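Local coordinates for protein N-acylethanolamine-hydrolyzing acid amidase subunit beta (Caenorhabditis elegans, PDB 6DY3) that probably hydrolyses bioactive fatty acid amides such as N-palmitoylethanolamine to ethanolamine and free fatty acids, as one subunit of a self-cleaved amidase, at residues I13-N18 with S65-A70; P121-V126 with L159-F164; S194-L199 with S212-P217; G54-Q59 with R90-F95. All blocks are in the same frame, centred on the assembly; numbering follows the deposited sequence.

Contact 1. Residues I13-N18 with S65-A70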
loop_
_atom_site.group_PDB
_atom_site.type_symbol
_atom_site.label_atom_id
_atom_site.label_comp_id
_atom_site.label_asym_id
_atom_site.label_seq_id
_atom_site.Cartn_x
_atom_site.Cartn_y
_atom_site.Cartn_z
ATOM N N ILE B 13 13.197 -8.725 -11.978
ATOM C CA ILE B 13 12.665 -7.470 -11.455
ATOM C C ILE B 13 12.249 -7.697 -10.007
ATOM O O ILE B 13 11.434 -8.582 -9.718
ATOM C CB ILE B 13 11.491 -6.964 -12.307
ATOM C CG1 ILE B 13 11.968 -6.749 -13.747
ATOM C CG2 ILE B 13 10.923 -5.673 -11.719
ATOM C CD1 ILE B 13 10.924 -6.206 -14.683
ATOM N N ILE B 14 12.803 -6.891 -9.100
ATOM C CA ILE B 14 12.570 -7.017 -7.667
ATOM C C ILE B 14 11.858 -5.768 -7.168
ATOM O O ILE B 14 12.229 -4.644 -7.524
ATOM C CB ILE B 14 13.887 -7.239 -6.892
ATOM C CG1 ILE B 14 14.580 -8.517 -7.371
ATOM C CG2 ILE B 14 13.628 -7.315 -5.394
ATOM C CD1 ILE B 14 15.576 -8.299 -8.487
ATOM N N HIS B 15 10.850 -5.971 -6.321
ATOM C CA HIS B 15 10.040 -4.887 -5.776
ATOM C C HIS B 15 10.184 -4.906 -4.260
ATOM O O HIS B 15 9.730 -5.849 -3.601
ATOM C CB HIS B 15 8.577 -5.041 -6.187
ATOM C CG HIS B 15 7.724 -3.859 -5.841
ATOM N ND1 HIS B 15 6.523 -3.602 -6.465
ATOM C CD2 HIS B 15 7.901 -2.860 -4.945
ATOM C CE1 HIS B 15 5.994 -2.500 -5.965
ATOM N NE2 HIS B 15 6.812 -2.030 -5.042
ATOM N N GLY B 16 10.810 -3.868 -3.713
ATOM C CA GLY B 16 10.989 -3.729 -2.279
ATOM C C GLY B 16 10.130 -2.596 -1.752
ATOM O O GLY B 16 9.937 -1.582 -2.425
ATOM N N ARG B 17 9.635 -2.757 -0.528
ATOM C CA ARG B 17 8.699 -1.789 0.021
ATOM C C ARG B 17 8.822 -1.741 1.536
ATOM O O ARG B 17 8.689 -2.767 2.207
ATOM C CB ARG B 17 7.260 -2.141 -0.382
ATOM C CG ARG B 17 6.309 -0.953 -0.345
ATOM C CD ARG B 17 5.596 -0.831 0.980
ATOM N NE ARG B 17 5.179 0.543 1.224
ATOM C CZ ARG B 17 4.044 1.083 0.803
ATOM N NH1 ARG B 17 3.176 0.366 0.114
ATOM N NH2 ARG B 17 3.780 2.350 1.088
ATOM N N ASN B 18 9.046 -0.544 2.064
ATOM C CA ASN B 18 8.953 -0.277 3.490
ATOM C C ASN B 18 7.726 0.583 3.739
ATOM O O ASN B 18 7.459 1.519 2.984
ATOM C CB ASN B 18 10.198 0.442 4.007
ATOM C CG ASN B 18 11.348 -0.499 4.297
ATOM O OD1 ASN B 18 11.290 -1.688 3.981
ATOM N ND2 ASN B 18 12.406 0.029 4.899
ATOM N N SER B 65 3.493 -6.645 -9.514
ATOM C CA SER B 65 3.282 -6.241 -8.136
ATOM C C SER B 65 3.149 -4.724 -8.084
ATOM O O SER B 65 3.620 -4.006 -8.970
ATOM C CB SER B 65 4.424 -6.724 -7.219
ATOM O OG SER B 65 5.674 -6.234 -7.656
ATOM N N VAL B 66 2.484 -4.238 -7.037
ATOM C CA VAL B 66 2.178 -2.819 -6.911
ATOM C C VAL B 66 2.297 -2.405 -5.452
ATOM O O VAL B 66 2.022 -3.187 -4.538
ATOM C CB VAL B 66 0.775 -2.487 -7.462
ATOM C CG1 VAL B 66 -0.280 -3.278 -6.732
ATOM C CG2 VAL B 66 0.505 -1.001 -7.347
ATOM N N SER B 67 2.747 -1.166 -5.244
ATOM C CA SER B 67 2.733 -0.526 -3.935
ATOM C C SER B 67 2.422 0.956 -4.108
ATOM O O SER B 67 2.839 1.584 -5.086
ATOM C CB SER B 67 4.073 -0.697 -3.195
ATOM O OG SER B 67 5.102 0.070 -3.799
ATOM N N LEU B 68 1.698 1.519 -3.144
ATOM C CA LEU B 68 1.288 2.915 -3.199
ATOM C C LEU B 68 1.942 3.696 -2.067
ATOM O O LEU B 68 1.895 3.275 -0.907
ATOM C CB LEU B 68 -0.233 3.049 -3.110
ATOM C CG LEU B 68 -0.753 4.480 -3.224
ATOM C CD1 LEU B 68 -1.939 4.548 -4.170
ATOM C CD2 LEU B 68 -1.124 5.014 -1.849
ATOM N N ASN B 69 2.560 4.822 -2.416
ATOM C CA ASN B 69 3.096 5.770 -1.452
ATOM C C ASN B 69 2.219 7.015 -1.443
ATOM O O ASN B 69 1.896 7.563 -2.501
ATOM C CB ASN B 69 4.537 6.156 -1.790
ATOM C CG ASN B 69 5.496 4.986 -1.711
ATOM O OD1 ASN B 69 5.080 3.830 -1.581
ATOM N ND2 ASN B 69 6.793 5.280 -1.793
ATOM N N ALA B 70 1.848 7.466 -0.253
ATOM C CA ALA B 70 1.158 8.736 -0.148
ATOM C C ALA B 70 2.099 9.851 -0.576
ATOM O O ALA B 70 3.320 9.752 -0.433
ATOM C CB ALA B 70 0.670 8.967 1.278
#
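Two polar side chains, H15 and R17, project from strand 13-18 onto strand 65-70, whose short axis lies 8.4 Å away. Both start with CG anti to the backbone N, and both reach across the interior between two sheets. The H15 ring meets a serine hydroxyl at each nitrogen: ND1 lies 3.0 Å from S65 OG and NE2 3.0 Å from S67 OG, both near the edge of the ring. A hydrogen bond at each nitrogen fixes the ring's rotation. S67 OG also bonds to S3 OG. CG of R17 passes S67 CB; the bend at chi2 (-93°) then turns the guanidinium onto L68 O. R17 NH2 donates to L68 O at 2.9 Å (142°) and R17 NH1 to the same L68 O weakly at 3.3 Å, while R17 NE donates to N18 O at 3.0 Å (155°). N69 OD1 lies over one guanidinium face and bonds instead to S3 OG. By similarity R17 matters for activity, and its side chain touches C1, by similarity the nucleophile. A leucine here, without the guanidinium, would probably untie this part of strand 13-18 from L68 and disturb the surroundings of C1. Strand 13-20 runs between strands 2-7 and 209-215, strand 64-70 between 57-60 and 122-127, and V66 and L68 pack on helix 92-102.

Contact 2. Residues P121-V126 with L159-F164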
loop_
_atom_site.group_PDB
_atom_site.type_symbol
_atom_site.label_atom_id
_atom_site.label_comp_id
_atom_site.label_asym_id
_atom_site.label_seq_id
_atom_site.Cartn_x
_atom_site.Cartn_y
_atom_site.Cartn_z
ATOM N N PRO B 121 -3.399 12.385 -4.746
ATOM C CA PRO B 121 -1.976 12.449 -5.099
ATOM C C PRO B 121 -1.192 11.366 -4.374
ATOM O O PRO B 121 -1.371 11.135 -3.177
ATOM C CB PRO B 121 -1.562 13.856 -4.658
ATOM C CG PRO B 121 -2.817 14.640 -4.680
ATOM C CD PRO B 121 -3.894 13.684 -4.264
ATOM N N SER B 122 -0.329 10.688 -5.116
ATOM C CA SER B 122 0.371 9.529 -4.587
ATOM C C SER B 122 1.399 9.089 -5.620
ATOM O O SER B 122 1.448 9.607 -6.739
ATOM C CB SER B 122 -0.606 8.397 -4.260
ATOM O OG SER B 122 -1.403 8.094 -5.389
ATOM N N TYR B 123 2.223 8.127 -5.224
ATOM C CA TYR B 123 3.133 7.444 -6.129
ATOM C C TYR B 123 2.729 5.982 -6.178
ATOM O O TYR B 123 2.708 5.307 -5.144
ATOM C CB TYR B 123 4.581 7.567 -5.668
ATOM C CG TYR B 123 5.141 8.969 -5.699
ATOM C CD1 TYR B 123 5.408 9.606 -6.906
ATOM C CD2 TYR B 123 5.437 9.645 -4.520
ATOM C CE1 TYR B 123 5.935 10.880 -6.936
ATOM C CE2 TYR B 123 5.968 10.919 -4.543
ATOM C CZ TYR B 123 6.214 11.530 -5.752
ATOM O OH TYR B 123 6.743 12.799 -5.773
ATOM N N ILE B 124 2.428 5.493 -7.376
ATOM C CA ILE B 124 2.105 4.090 -7.599
ATOM C C ILE B 124 3.310 3.455 -8.278
ATOM O O ILE B 124 3.690 3.850 -9.388
ATOM C CB ILE B 124 0.831 3.927 -8.444
ATOM C CG1 ILE B 124 -0.351 4.595 -7.736
ATOM C CG2 ILE B 124 0.549 2.453 -8.689
ATOM C CD1 ILE B 124 -1.628 4.624 -8.539
ATOM N N ILE B 125 3.914 2.480 -7.608
ATOM C CA ILE B 125 5.106 1.795 -8.096
ATOM C C ILE B 125 4.681 0.407 -8.548
ATOM O O ILE B 125 4.115 -0.362 -7.763
ATOM C CB ILE B 125 6.199 1.720 -7.018
ATOM C CG1 ILE B 125 6.713 3.122 -6.669
ATOM C CG2 ILE B 125 7.347 0.833 -7.472
ATOM C CD1 ILE B 125 5.899 3.851 -5.615
ATOM N N VAL B 126 4.967 0.084 -9.805
ATOM C CA VAL B 126 4.542 -1.170 -10.410
ATOM C C VAL B 126 5.773 -1.893 -10.941
ATOM O O VAL B 126 6.649 -1.278 -11.560
ATOM C CB VAL B 126 3.517 -0.934 -11.542
ATOM C CG1 VAL B 126 2.876 -2.251 -11.969
ATOM C CG2 VAL B 126 2.458 0.071 -11.112
ATOM N N LEU B 159 14.462 2.204 -9.480
ATOM C CA LEU B 159 13.610 3.352 -9.201
ATOM C C LEU B 159 13.327 3.391 -7.707
ATOM O O LEU B 159 13.037 2.354 -7.101
ATOM C CB LEU B 159 12.292 3.279 -9.972
ATOM C CG LEU B 159 12.373 3.427 -11.489
ATOM C CD1 LEU B 159 11.091 2.949 -12.133
ATOM C CD2 LEU B 159 12.654 4.863 -11.863
ATOM N N VAL B 160 13.428 4.581 -7.116
ATOM C CA VAL B 160 13.196 4.780 -5.688
ATOM C C VAL B 160 12.269 5.972 -5.499
ATOM O O VAL B 160 12.488 7.036 -6.089
ATOM C CB VAL B 160 14.512 5.003 -4.916
ATOM C CG1 VAL B 160 14.230 5.186 -3.424
ATOM C CG2 VAL B 160 15.462 3.847 -5.146
ATOM N N GLU B 161 11.266 5.811 -4.643
ATOM C CA GLU B 161 10.334 6.892 -4.377
ATOM C C GLU B 161 9.866 6.808 -2.929
ATOM O O GLU B 161 9.742 5.719 -2.366
ATOM C CB GLU B 161 9.141 6.839 -5.351
ATOM C CG GLU B 161 8.374 8.147 -5.471
ATOM C CD GLU B 161 9.282 9.331 -5.791
ATOM O OE1 GLU B 161 9.756 9.422 -6.946
ATOM O OE2 GLU B 161 9.536 10.158 -4.884
ATOM N N THR B 162 9.611 7.974 -2.324
ATOM C CA THR B 162 9.084 8.027 -0.964
ATOM C C THR B 162 7.780 8.813 -0.998
ATOM O O THR B 162 6.887 8.462 -1.762
ATOM C CB THR B 162 10.121 8.576 0.004
ATOM O OG1 THR B 162 10.490 9.906 -0.395
ATOM C CG2 THR B 162 11.348 7.709 0.024
ATOM N N ASN B 163 7.649 9.869 -0.185
ATOM C CA ASN B 163 6.386 10.552 0.043
ATOM C C ASN B 163 6.347 11.992 -0.455
ATOM O O ASN B 163 5.275 12.604 -0.420
ATOM C CB ASN B 163 6.074 10.562 1.546
ATOM C CG ASN B 163 5.850 9.179 2.095
ATOM O OD1 ASN B 163 6.486 8.786 3.077
ATOM N ND2 ASN B 163 4.944 8.429 1.472
ATOM N N PHE B 164 7.464 12.566 -0.877
ATOM C CA PHE B 164 7.532 14.002 -1.115
ATOM C C PHE B 164 7.946 14.296 -2.555
ATOM O O PHE B 164 8.152 13.393 -3.367
ATOM C CB PHE B 164 8.504 14.656 -0.131
ATOM C CG PHE B 164 8.327 14.198 1.293
ATOM C CD1 PHE B 164 7.234 14.601 2.037
ATOM C CD2 PHE B 164 9.270 13.388 1.892
ATOM C CE1 PHE B 164 7.074 14.189 3.336
ATOM C CE2 PHE B 164 9.115 12.974 3.200
ATOM C CZ PHE B 164 8.015 13.379 3.921
#
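The Y123 ring carries E161 on one face: E161 CG sits 3.4 Å from the ring centroid, 16° off its normal, which defines a CH-pi contact. Beyond it the carboxylate stacks on the same ring, the two planes 20° apart. Near the ring plane, at the edge, lie F164 O and N163 C. The F164 ring in turn has N163 CB 4.0 Å above its plane, over its centre. Y123 OH donates to F164 O at 2.9 Å, approaching from above the carbonyl plane. Thus the phenol is held by one bond at its tip and by a stack along its face. E161 adopts this position because its CG is anti to the backbone N and the chain then bends at chi2 (53°), folding the carboxylate back over the ring; OE1 forms a salt bridge with K169, and OE2 accepts a weak bond from T162 N. At the other end I125 CD1 reaches E161 CB at 4.4 Å. A serine at Y123 would probably lose both the ring stack and the tie to F164 O, disturbing the turn that carries N163. The same loop holds N163, important for activity by similarity, whose OD1 bonds to the N-terminal amine of C1 and whose ND2 bonds to A70 O. Such a facing of two antiparallel sheets beside an N-terminal nucleophile is characteristic of the Ntn hydrolase fold.

Contact 3. Residues S194-L199 with S212-P217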
loop_
_atom_site.group_PDB
_atom_site.type_symbol
_atom_site.label_atom_id
_atom_site.label_comp_id
_atom_site.label_asym_id
_atom_site.label_seq_id
_atom_site.Cartn_x
_atom_site.Cartn_y
_atom_site.Cartn_z
ATOM N N SER B 194 19.647 -8.825 -1.824
ATOM C CA SER B 194 20.181 -7.474 -1.953
ATOM C C SER B 194 19.131 -6.441 -1.570
ATOM O O SER B 194 19.441 -5.445 -0.908
ATOM C CB SER B 194 20.671 -7.237 -3.379
ATOM O OG SER B 194 21.598 -8.240 -3.767
ATOM N N MET B 195 17.882 -6.658 -1.991
ATOM C CA MET B 195 16.802 -5.747 -1.626
ATOM C C MET B 195 16.596 -5.718 -0.115
ATOM O O MET B 195 16.267 -4.673 0.457
ATOM C CB MET B 195 15.516 -6.158 -2.345
ATOM C CG MET B 195 14.372 -5.170 -2.194
ATOM S SD MET B 195 14.766 -3.551 -2.904
ATOM C CE MET B 195 14.719 -3.931 -4.657
ATOM N N VAL B 196 16.770 -6.860 0.550
ATOM C CA VAL B 196 16.663 -6.900 2.007
ATOM C C VAL B 196 17.742 -6.034 2.651
ATOM O O VAL B 196 17.500 -5.368 3.665
ATOM C CB VAL B 196 16.735 -8.356 2.499
ATOM C CG1 VAL B 196 16.878 -8.409 4.016
ATOM C CG2 VAL B 196 15.509 -9.115 2.051
ATOM N N GLU B 197 18.965 -6.073 2.110
ATOM C CA GLU B 197 20.030 -5.229 2.646
ATOM C C GLU B 197 19.701 -3.751 2.475
ATOM O O GLU B 197 19.943 -2.949 3.382
ATOM C CB GLU B 197 21.361 -5.557 1.968
ATOM C CG GLU B 197 22.528 -4.706 2.463
ATOM C CD GLU B 197 23.869 -5.143 1.881
ATOM O OE1 GLU B 197 23.909 -6.185 1.192
ATOM O OE2 GLU B 197 24.882 -4.444 2.111
ATOM N N VAL B 198 19.153 -3.374 1.316
ATOM C CA VAL B 198 18.783 -1.980 1.075
ATOM C C VAL B 198 17.684 -1.551 2.039
ATOM O O VAL B 198 17.810 -0.545 2.749
ATOM C CB VAL B 198 18.342 -1.785 -0.389
ATOM C CG1 VAL B 198 17.845 -0.361 -0.625
ATOM C CG2 VAL B 198 19.479 -2.114 -1.344
ATOM N N LEU B 199 16.585 -2.308 2.079
ATOM C CA LEU B 199 15.441 -1.922 2.901
ATOM C C LEU B 199 15.767 -1.885 4.392
ATOM O O LEU B 199 15.061 -1.208 5.149
ATOM C CB LEU B 199 14.271 -2.878 2.644
ATOM C CG LEU B 199 13.668 -2.825 1.237
ATOM C CD1 LEU B 199 12.611 -3.903 1.060
ATOM C CD2 LEU B 199 13.083 -1.450 0.931
ATOM N N SER B 212 8.768 -4.425 6.397
ATOM C CA SER B 212 9.551 -4.438 5.171
ATOM C C SER B 212 9.150 -5.678 4.386
ATOM O O SER B 212 8.968 -6.749 4.972
ATOM C CB SER B 212 11.058 -4.469 5.459
ATOM O OG SER B 212 11.504 -3.312 6.135
ATOM N N THR B 213 9.011 -5.539 3.066
ATOM C CA THR B 213 8.577 -6.645 2.227
ATOM C C THR B 213 9.327 -6.615 0.904
ATOM O O THR B 213 9.811 -5.572 0.457
ATOM C CB THR B 213 7.058 -6.606 1.979
ATOM O OG1 THR B 213 6.634 -7.824 1.355
ATOM C CG2 THR B 213 6.682 -5.439 1.096
ATOM N N VAL B 214 9.430 -7.790 0.292
ATOM C CA VAL B 214 10.026 -7.945 -1.026
ATOM C C VAL B 214 9.070 -8.765 -1.876
ATOM O O VAL B 214 8.491 -9.750 -1.403
ATOM C CB VAL B 214 11.414 -8.619 -0.962
ATOM C CG1 VAL B 214 12.004 -8.761 -2.360
ATOM C CG2 VAL B 214 12.363 -7.836 -0.053
ATOM N N MET B 215 8.913 -8.361 -3.130
ATOM C CA MET B 215 8.040 -9.044 -4.072
ATOM C C MET B 215 8.795 -9.234 -5.376
ATOM O O MET B 215 9.409 -8.291 -5.885
ATOM C CB MET B 215 6.753 -8.254 -4.315
ATOM C CG MET B 215 5.816 -8.219 -3.121
ATOM S SD MET B 215 4.343 -7.226 -3.436
ATOM C CE MET B 215 5.046 -5.581 -3.530
ATOM N N VAL B 216 8.775 -10.457 -5.892
ATOM C CA VAL B 216 9.338 -10.763 -7.201
ATOM C C VAL B 216 8.239 -11.428 -8.018
ATOM O O VAL B 216 8.144 -12.662 -8.033
ATOM C CB VAL B 216 10.576 -11.662 -7.090
ATOM C CG1 VAL B 216 11.313 -11.703 -8.423
ATOM C CG2 VAL B 216 11.494 -11.191 -5.964
ATOM N N PRO B 217 7.375 -10.668 -8.691
ATOM C CA PRO B 217 6.257 -11.303 -9.406
ATOM C C PRO B 217 6.695 -12.260 -10.499
ATOM O O PRO B 217 5.933 -13.171 -10.842
ATOM C CB PRO B 217 5.483 -10.105 -9.977
ATOM C CG PRO B 217 6.468 -8.994 -10.020
ATOM C CD PRO B 217 7.377 -9.205 -8.856
HETATM O O HOH W 1 14.216 -3.631 7.279
#
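V214 holds CG1 anti to the backbone N and CG2 anti to the carbonyl carbon, and that second branch is the one aimed at helix 194-199. This is a helix-on-sheet contact of the layered Ntn hydrolase sandwich, the helix running at 153° to strand 212-215 with short axes 8.9 Å apart. Three helix residues meet V214 CG2. L199, its CG anti to the carbonyl carbon (chi1 -66°) and its chain then extended, brings CD1 to 4.1 Å from V214 CG2. M195, with CG anti to the backbone N, brings that CG to 4.0 Å from V214 CG2, the two side chains crossing obliquely; bends at chi2 and chi3 then lead its end away. M195 also packs on F190 and, like V214, on I14 of the central strand 13-20. V196 contributes its CG2, also 4.0 Å from V214 CG2, crossing at about a right angle at the more exposed margin. The methyl thus rests among side chains from two neighbouring positions and one a turn further on, with apolar packing as the direct attachment. At the C-terminal end of the helix the character changes to polar. N18 serves both partners there, its ND2 bonding to L199 O and its OD1 to S212 OG. A water also spans the pair, donating to S212 OG at 3.0 Å and, weakly, to L199 O at 3.3 Å.

Contact 4. Residues G54-Q59 with R90-F95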
loop_
_atom_site.group_PDB
_atom_site.type_symbol
_atom_site.label_atom_id
_atom_site.label_comp_id
_atom_site.label_asym_id
_atom_site.label_seq_id
_atom_site.Cartn_x
_atom_site.Cartn_y
_atom_site.Cartn_z
ATOM N N GLY B 54 -8.980 -3.048 1.771
ATOM C CA GLY B 54 -8.282 -2.641 0.572
ATOM C C GLY B 54 -6.850 -3.144 0.578
ATOM O O GLY B 54 -6.382 -3.751 1.539
ATOM N N VAL B 55 -6.151 -2.882 -0.526
ATOM C CA VAL B 55 -4.764 -3.302 -0.701
ATOM C C VAL B 55 -3.928 -2.103 -1.128
ATOM O O VAL B 55 -4.245 -1.445 -2.123
ATOM C CB VAL B 55 -4.624 -4.434 -1.740
ATOM C CG1 VAL B 55 -3.147 -4.838 -1.900
ATOM C CG2 VAL B 55 -5.468 -5.633 -1.346
ATOM N N LEU B 56 -2.843 -1.842 -0.393
ATOM C CA LEU B 56 -1.863 -0.840 -0.783
ATOM C C LEU B 56 -0.494 -1.429 -1.095
ATOM O O LEU B 56 0.360 -0.714 -1.633
ATOM C CB LEU B 56 -1.715 0.225 0.315
ATOM C CG LEU B 56 -2.986 1.025 0.621
ATOM C CD1 LEU B 56 -2.741 1.977 1.772
ATOM C CD2 LEU B 56 -3.480 1.786 -0.607
ATOM N N THR B 57 -0.265 -2.700 -0.777
ATOM C CA THR B 57 0.942 -3.424 -1.164
ATOM C C THR B 57 0.480 -4.809 -1.590
ATOM O O THR B 57 0.036 -5.594 -0.746
ATOM C CB THR B 57 1.945 -3.520 -0.010
ATOM O OG1 THR B 57 2.191 -2.219 0.538
ATOM C CG2 THR B 57 3.260 -4.141 -0.484
ATOM N N GLY B 58 0.566 -5.107 -2.886
ATOM C CA GLY B 58 -0.035 -6.320 -3.403
ATOM C C GLY B 58 0.657 -6.834 -4.644
ATOM O O GLY B 58 1.558 -6.199 -5.197
ATOM N N GLN B 59 0.199 -8.005 -5.087
ATOM C CA GLN B 59 0.855 -8.732 -6.163
ATOM C C GLN B 59 -0.161 -9.561 -6.935
ATOM O O GLN B 59 -1.010 -10.236 -6.344
ATOM C CB GLN B 59 1.952 -9.650 -5.613
ATOM C CG GLN B 59 2.711 -10.418 -6.676
ATOM C CD GLN B 59 3.651 -11.445 -6.084
ATOM O OE1 GLN B 59 4.868 -11.332 -6.218
ATOM N NE2 GLN B 59 3.090 -12.463 -5.434
ATOM N N ARG B 90 -12.837 8.642 -5.161
ATOM C CA ARG B 90 -12.265 7.399 -5.683
ATOM C C ARG B 90 -11.412 6.764 -4.595
ATOM O O ARG B 90 -10.191 6.968 -4.543
ATOM C CB ARG B 90 -11.438 7.656 -6.940
ATOM C CG ARG B 90 -10.941 6.403 -7.627
ATOM C CD ARG B 90 -10.514 6.695 -9.057
ATOM N NE ARG B 90 -11.652 6.627 -9.978
ATOM C CZ ARG B 90 -12.259 7.681 -10.520
ATOM N NH1 ARG B 90 -11.855 8.917 -10.257
ATOM N NH2 ARG B 90 -13.285 7.497 -11.339
ATOM N N PRO B 91 -12.021 5.986 -3.700
ATOM C CA PRO B 91 -11.254 5.355 -2.615
ATOM C C PRO B 91 -10.024 4.613 -3.127
ATOM O O PRO B 91 -10.109 3.754 -4.008
ATOM C CB PRO B 91 -12.274 4.409 -1.977
ATOM C CG PRO B 91 -13.581 5.055 -2.241
ATOM C CD PRO B 91 -13.455 5.678 -3.602
ATOM N N VAL B 92 -8.867 4.960 -2.559
ATOM C CA VAL B 92 -7.589 4.557 -3.140
ATOM C C VAL B 92 -7.344 3.065 -2.946
ATOM O O VAL B 92 -7.016 2.349 -3.898
ATOM C CB VAL B 92 -6.452 5.399 -2.537
ATOM C CG1 VAL B 92 -5.092 4.845 -2.926
ATOM C CG2 VAL B 92 -6.587 6.850 -2.991
ATOM N N SER B 93 -7.483 2.573 -1.713
ATOM C CA SER B 93 -7.117 1.183 -1.444
ATOM C C SER B 93 -7.990 0.210 -2.226
ATOM O O SER B 93 -7.524 -0.867 -2.617
ATOM C CB SER B 93 -7.215 0.882 0.052
ATOM O OG SER B 93 -8.565 0.824 0.474
ATOM N N PHE B 94 -9.254 0.566 -2.463
ATOM C CA PHE B 94 -10.144 -0.323 -3.198
ATOM C C PHE B 94 -9.949 -0.201 -4.700
ATOM O O PHE B 94 -10.194 -1.164 -5.436
ATOM C CB PHE B 94 -11.589 -0.039 -2.799
ATOM C CG PHE B 94 -11.831 -0.230 -1.339
ATOM C CD1 PHE B 94 -11.765 0.842 -0.474
ATOM C CD2 PHE B 94 -12.065 -1.498 -0.820
ATOM C CE1 PHE B 94 -11.959 0.667 0.880
ATOM C CE2 PHE B 94 -12.262 -1.678 0.540
ATOM C CZ PHE B 94 -12.207 -0.591 1.388
ATOM N N PHE B 95 -9.489 0.955 -5.171
ATOM C CA PHE B 95 -9.109 1.062 -6.572
ATOM C C PHE B 95 -7.936 0.142 -6.874
ATOM O O PHE B 95 -7.937 -0.564 -7.889
ATOM C CB PHE B 95 -8.765 2.515 -6.909
ATOM C CG PHE B 95 -8.473 2.751 -8.365
ATOM C CD1 PHE B 95 -9.470 3.190 -9.209
ATOM C CD2 PHE B 95 -7.213 2.539 -8.885
ATOM C CE1 PHE B 95 -9.219 3.410 -10.544
ATOM C CE2 PHE B 95 -6.957 2.755 -10.217
ATOM C CZ PHE B 95 -7.961 3.191 -11.050
HETATM O O HOH W 2 -8.387 -0.508 3.208
#
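The start of helix 92-102, with P91 at its N-cap position, packs against segment 54-59 on the helical side of a sheet in the Ntn sandwich. The closest pairing of the two segments is G54 with S93, whose CA atoms lie 4.5 Å apart. Such intimacy depends on G54 having no side chain: a CB there would fall 2.0 Å from S93 OG. V55 N donates to S93 O at 3.2 Å and 167°, a nearly straight bond although the donor stands above the carbonyl plane. S93 OG sits between its own backbone N and carbonyl carbon, and a water bridges it to G54 N, 3.0 Å from each. G54 CA and S93 OG both lie over one face of the F94 ring, each offset toward its rim. L56 CD2 reaches back to S93 CA at 3.8 Å and touches V92 CG1 at 4.2 Å. F70 of the alpha subunit stacks edge-to-face on F94, and Y99 of that chain packs on L56 and V92. Within the sheet, L56 and G58 bond to strand 64-70, while T57 and Q59 bond to strand 41-49.

Along the chain, contacts 1 and 4 interlace, their segments alternating, whereas contacts 2 and 3 follow in series. Contact 1 lies nearest the centre of the chain, about 2 Å from it between centres. It joins the five-stranded sheet to the seven-stranded one, as does contact 2, about 8 Å away; strands 64-70 and 122-127 are neighbours, with N69 N bonding to Y123 O. Contacts 3 and 4 add helices to the two sheets and stand about 20 Å apart, on opposite sides of that centre, though M215 and P217 still touch segment 54-59. Together they sample the helix, sheet, sheet and helix layers; contacts 1 and 2, between the sheets, hold R17 and N163 close to C1, the probable nucleophile.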